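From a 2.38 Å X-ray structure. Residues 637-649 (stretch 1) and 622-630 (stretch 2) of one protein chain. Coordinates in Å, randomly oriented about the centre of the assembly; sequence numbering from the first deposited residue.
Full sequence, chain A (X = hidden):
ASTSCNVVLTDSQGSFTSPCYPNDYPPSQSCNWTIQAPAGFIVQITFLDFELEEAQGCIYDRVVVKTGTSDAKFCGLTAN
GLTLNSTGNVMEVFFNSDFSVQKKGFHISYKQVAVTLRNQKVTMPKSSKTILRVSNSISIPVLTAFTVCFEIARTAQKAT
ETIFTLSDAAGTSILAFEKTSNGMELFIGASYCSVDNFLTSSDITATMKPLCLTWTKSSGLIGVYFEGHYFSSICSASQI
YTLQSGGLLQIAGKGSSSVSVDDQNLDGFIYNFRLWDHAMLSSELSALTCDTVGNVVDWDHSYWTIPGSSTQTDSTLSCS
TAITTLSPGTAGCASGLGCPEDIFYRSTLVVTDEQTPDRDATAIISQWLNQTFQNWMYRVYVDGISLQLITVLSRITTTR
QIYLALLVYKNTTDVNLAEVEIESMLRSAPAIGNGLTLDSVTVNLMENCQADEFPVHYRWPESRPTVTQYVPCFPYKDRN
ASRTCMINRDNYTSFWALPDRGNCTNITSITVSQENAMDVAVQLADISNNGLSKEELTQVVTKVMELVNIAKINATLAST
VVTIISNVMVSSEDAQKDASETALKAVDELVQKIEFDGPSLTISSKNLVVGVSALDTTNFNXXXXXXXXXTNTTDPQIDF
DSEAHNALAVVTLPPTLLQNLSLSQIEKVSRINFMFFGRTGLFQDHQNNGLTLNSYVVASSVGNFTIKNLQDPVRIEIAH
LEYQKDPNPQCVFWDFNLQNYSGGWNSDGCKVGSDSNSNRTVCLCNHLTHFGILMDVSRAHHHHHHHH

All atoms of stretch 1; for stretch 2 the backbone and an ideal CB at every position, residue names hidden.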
# COMPACT_ATOMS: atom_id res chain seq x y z
N GLN A 637 -28.73 -7.97 -25.34
CA GLN A 637 -28.33 -8.09 -26.74
C GLN A 637 -29.51 -7.75 -27.65
O GLN A 637 -30.64 -7.56 -27.20
CB GLN A 637 -27.85 -9.52 -27.03
CG GLN A 637 -26.68 -9.65 -27.99
CD GLN A 637 -26.21 -11.10 -28.07
OE1 GLN A 637 -26.37 -11.86 -27.10
NE2 GLN A 637 -25.66 -11.49 -29.22
N ILE A 638 -29.25 -7.66 -28.96
CA ILE A 638 -30.27 -7.30 -29.93
C ILE A 638 -30.40 -8.42 -30.96
O ILE A 638 -29.41 -8.76 -31.63
CB ILE A 638 -29.97 -5.96 -30.61
CG1 ILE A 638 -30.13 -4.83 -29.62
CG2 ILE A 638 -30.93 -5.71 -31.78
CD1 ILE A 638 -29.68 -3.51 -30.18
N ASP A 639 -31.60 -8.97 -31.08
CA ASP A 639 -31.99 -9.83 -32.19
C ASP A 639 -32.59 -8.95 -33.28
O ASP A 639 -33.60 -8.28 -33.05
CB ASP A 639 -32.99 -10.88 -31.70
CG ASP A 639 -33.10 -12.10 -32.61
OD1 ASP A 639 -33.03 -11.98 -33.86
OD2 ASP A 639 -33.31 -13.20 -32.05
N PHE A 640 -32.00 -8.98 -34.48
CA PHE A 640 -32.46 -8.11 -35.55
C PHE A 640 -33.49 -8.75 -36.48
O PHE A 640 -34.11 -8.05 -37.27
CB PHE A 640 -31.27 -7.65 -36.41
CG PHE A 640 -30.43 -6.58 -35.76
CD1 PHE A 640 -29.24 -6.91 -35.12
CD2 PHE A 640 -30.82 -5.24 -35.82
CE1 PHE A 640 -28.47 -5.94 -34.54
CE2 PHE A 640 -30.04 -4.25 -35.24
CZ PHE A 640 -28.86 -4.60 -34.60
N ASP A 641 -33.65 -10.07 -36.42
CA ASP A 641 -34.47 -10.79 -37.39
C ASP A 641 -35.74 -11.35 -36.79
O ASP A 641 -36.80 -11.24 -37.40
CB ASP A 641 -33.66 -11.94 -38.01
CG ASP A 641 -32.43 -11.45 -38.76
OD1 ASP A 641 -32.29 -10.22 -38.97
OD2 ASP A 641 -31.59 -12.31 -39.14
N SER A 642 -35.66 -11.96 -35.63
CA SER A 642 -36.75 -12.68 -35.01
C SER A 642 -37.14 -12.00 -33.71
O SER A 642 -36.50 -11.04 -33.28
CB SER A 642 -36.34 -14.13 -34.75
OG SER A 642 -34.97 -14.19 -34.37
N GLU A 643 -38.21 -12.48 -33.09
CA GLU A 643 -38.49 -12.21 -31.68
C GLU A 643 -37.77 -13.28 -30.87
O GLU A 643 -38.12 -14.46 -30.93
CB GLU A 643 -39.99 -12.22 -31.40
CG GLU A 643 -40.32 -12.22 -29.90
CD GLU A 643 -41.82 -12.24 -29.60
OE1 GLU A 643 -42.65 -12.36 -30.54
OE2 GLU A 643 -42.16 -12.13 -28.40
N ALA A 644 -36.74 -12.87 -30.13
CA ALA A 644 -35.95 -13.80 -29.33
C ALA A 644 -36.75 -14.32 -28.14
O ALA A 644 -37.74 -13.72 -27.72
CB ALA A 644 -34.67 -13.12 -28.84
N HIS A 645 -36.31 -15.45 -27.60
CA HIS A 645 -37.05 -16.11 -26.53
C HIS A 645 -36.85 -15.39 -25.20
O HIS A 645 -35.73 -15.02 -24.84
CB HIS A 645 -36.62 -17.57 -26.40
CG HIS A 645 -37.52 -18.38 -25.52
ND1 HIS A 645 -37.05 -19.22 -24.53
CD2 HIS A 645 -38.88 -18.49 -25.48
CE1 HIS A 645 -38.06 -19.80 -23.92
NE2 HIS A 645 -39.18 -19.38 -24.48
N ASN A 646 -37.97 -15.22 -24.48
CA ASN A 646 -38.12 -14.39 -23.28
C ASN A 646 -37.59 -12.97 -23.51
O ASN A 646 -36.72 -12.47 -22.79
CB ASN A 646 -37.44 -15.04 -22.06
CG ASN A 646 -38.06 -16.37 -21.67
OD1 ASN A 646 -39.25 -16.46 -21.36
ND2 ASN A 646 -37.24 -17.42 -21.67
N ALA A 647 -38.12 -12.34 -24.55
CA ALA A 647 -37.68 -11.00 -24.92
C ALA A 647 -38.19 -9.97 -23.94
O ALA A 647 -39.28 -10.10 -23.37
CB ALA A 647 -38.14 -10.65 -26.33
N LEU A 648 -37.38 -8.94 -23.72
CA LEU A 648 -37.76 -7.81 -22.88
C LEU A 648 -38.38 -6.67 -23.67
O LEU A 648 -39.18 -5.90 -23.11
CB LEU A 648 -36.54 -7.29 -22.11
CG LEU A 648 -35.68 -8.37 -21.43
CD1 LEU A 648 -34.46 -7.73 -20.79
CD2 LEU A 648 -36.49 -9.15 -20.41
N ALA A 649 -38.02 -6.54 -24.95
CA ALA A 649 -38.65 -5.57 -25.83
C ALA A 649 -38.67 -6.12 -27.25
O ALA A 649 -37.65 -6.62 -27.74
CB ALA A 649 -37.91 -4.23 -25.79
N UNK A 622 -41.10 -5.59 -44.29
CA UNK A 622 -41.34 -5.60 -42.86
C UNK A 622 -40.12 -6.11 -42.11
O UNK A 622 -39.16 -6.62 -42.68
CB UNK A 622 -42.56 -6.46 -42.53
N UNK A 623 -40.18 -5.95 -40.78
CA UNK A 623 -39.04 -6.26 -39.93
C UNK A 623 -39.52 -6.49 -38.50
O UNK A 623 -40.47 -5.84 -38.05
CB UNK A 623 -38.00 -5.14 -39.98
N UNK A 624 -38.87 -7.43 -37.80
CA UNK A 624 -39.10 -7.66 -36.38
C UNK A 624 -37.76 -7.63 -35.68
O UNK A 624 -36.82 -8.31 -36.11
CB UNK A 624 -39.82 -8.99 -36.13
N UNK A 625 -37.64 -6.81 -34.62
CA UNK A 625 -36.40 -6.64 -33.88
C UNK A 625 -36.70 -6.84 -32.41
O UNK A 625 -37.82 -6.58 -31.95
CB UNK A 625 -35.78 -5.27 -34.14
N UNK A 626 -35.67 -7.25 -31.65
CA UNK A 626 -35.89 -7.84 -30.34
C UNK A 626 -34.69 -7.62 -29.43
O UNK A 626 -33.54 -7.76 -29.85
CB UNK A 626 -36.18 -9.34 -30.47
N UNK A 627 -34.97 -7.31 -28.17
CA UNK A 627 -33.95 -7.17 -27.14
C UNK A 627 -34.08 -8.28 -26.11
O UNK A 627 -35.19 -8.60 -25.66
CB UNK A 627 -34.05 -5.80 -26.46
N UNK A 628 -32.95 -8.85 -25.70
CA UNK A 628 -32.95 -10.02 -24.83
C UNK A 628 -31.60 -10.11 -24.12
O UNK A 628 -30.63 -9.48 -24.55
CB UNK A 628 -33.24 -11.30 -25.62
N UNK A 629 -31.57 -10.88 -23.02
CA UNK A 629 -30.34 -11.22 -22.30
C UNK A 629 -30.15 -12.73 -22.33
O UNK A 629 -31.04 -13.48 -21.90
CB UNK A 629 -30.38 -10.71 -20.86
N UNK A 630 -28.98 -13.18 -22.77
CA UNK A 630 -28.77 -14.59 -23.06
C UNK A 630 -28.38 -15.37 -21.80
O UNK A 630 -28.55 -14.91 -20.67
CB UNK A 630 -27.69 -14.75 -24.13

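Stretch 2 runs antiparallel to Gln-637 through Asp-639, while the loop that follows folds back over it. Position 622 lies beyond the reach of stretch 1; its phi of 112° by itself favours glycine, and the residue is Gly-622. At 623 the ideal CB again has nothing of stretch 1 within 5.5 Å, so the contact sets little restriction; the residue is Ser-623.

At 624, CA-to-CB points sideways, and the ideal CB lies 4.0 Å from Asp-641 O. A small or beta-branched residue would suit. Thr-624 places CG2 3.9 Å from Glu-643 N; OG1 is hydrogen-bonded elsewhere in the structure.

Position 625 also points sideways, near the ring of Phe-640, which invites an aliphatic side chain of some length. Leu-625 fits, its CD2 lying 3.7 Å from Phe-640 CD2.

Position 626 is the most confined. Its backbone pairs with Asp-639, N donating to Asp-639 O (2.7 Å) and O accepting from Asp-639 N (2.6 Å). The ideal CB is only 3.3 Å from Ser-642 O and 3.6 Å from Ala-644 N, so space is short and a donor lies at hand; alanine, serine or perhaps cysteine would suit, with a small acceptor favoured. The residue is Ser-626, whose OG accepts a hydrogen bond from Ala-644 N at 3.1 Å and packs 3.4 Å from Ala-647 CB.

At 627 the backbone serves the other end of stretch 1: N donates to Ala-649 O (2.8 Å), and O accepts from Leu-648 N (2.9 Å). The ideal CB stands 3.9 Å from both Ala-649 O and Gln-637 O, with no charge or free donor of stretch 1 beside it, so a small apolar residue suits, though stretch 1 does not by itself exclude a larger aliphatic one. Ala-627 brings its CB to 4.2 Å from Ala-649 CB.

Position 628 exchanges two backbone hydrogen bonds with Gln-637, and its CB, 4.0 Å from Ala-644 CB, opens onto a slot between that methyl and the Gln-637 side chain. A flat ring would fill it, though a long aliphatic chain could also enter. Phe-628 takes chi1 p: Ala-644 CB lies 4.0 Å from the centroid of the Phe-628 ring over one face, and Gln-637 CB 4.2 Å from that centroid over the opposite face, both CH-pi contacts.

At 629 CA-to-CB points away, leaving the choice broad; Ile-629 still brings CG1 to 3.8 Å from Leu-648 CD1. At 630, near Gln-637 OE1, many residues would do. Ala-630 is poorly ordered, and a water links its N to Gln-637 OE1.

Stretch 2 622-630: GSTLSAFIA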
# COMPACT_ATOMS: atom_id res chain seq x y z
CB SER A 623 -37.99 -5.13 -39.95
OG SER A 623 -36.69 -5.60 -39.64
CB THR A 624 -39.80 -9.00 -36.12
OG1 THR A 624 -41.13 -8.95 -36.65
CG2 THR A 624 -39.87 -9.32 -34.63
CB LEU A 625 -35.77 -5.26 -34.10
CG LEU A 625 -35.43 -4.76 -35.50
CD1 LEU A 625 -36.57 -3.95 -36.10
CD2 LEU A 625 -34.20 -3.91 -35.41
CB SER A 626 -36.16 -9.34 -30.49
OG SER A 626 -36.79 -9.89 -29.35
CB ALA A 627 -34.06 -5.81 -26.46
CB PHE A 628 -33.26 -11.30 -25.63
CG PHE A 628 -32.12 -11.78 -26.52
CD1 PHE A 628 -31.83 -11.14 -27.73
CD2 PHE A 628 -31.36 -12.89 -26.15
CE1 PHE A 628 -30.79 -11.58 -28.55
CE2 PHE A 628 -30.31 -13.34 -26.96
CZ PHE A 628 -30.04 -12.68 -28.17
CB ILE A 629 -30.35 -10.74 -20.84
CG1 ILE A 629 -31.05 -9.39 -20.68
CG2 ILE A 629 -28.93 -10.67 -20.33
CD1 ILE A 629 -31.06 -8.86 -19.25
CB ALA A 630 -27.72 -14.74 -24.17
O HOH W 1 -26.81 -11.55 -24.48
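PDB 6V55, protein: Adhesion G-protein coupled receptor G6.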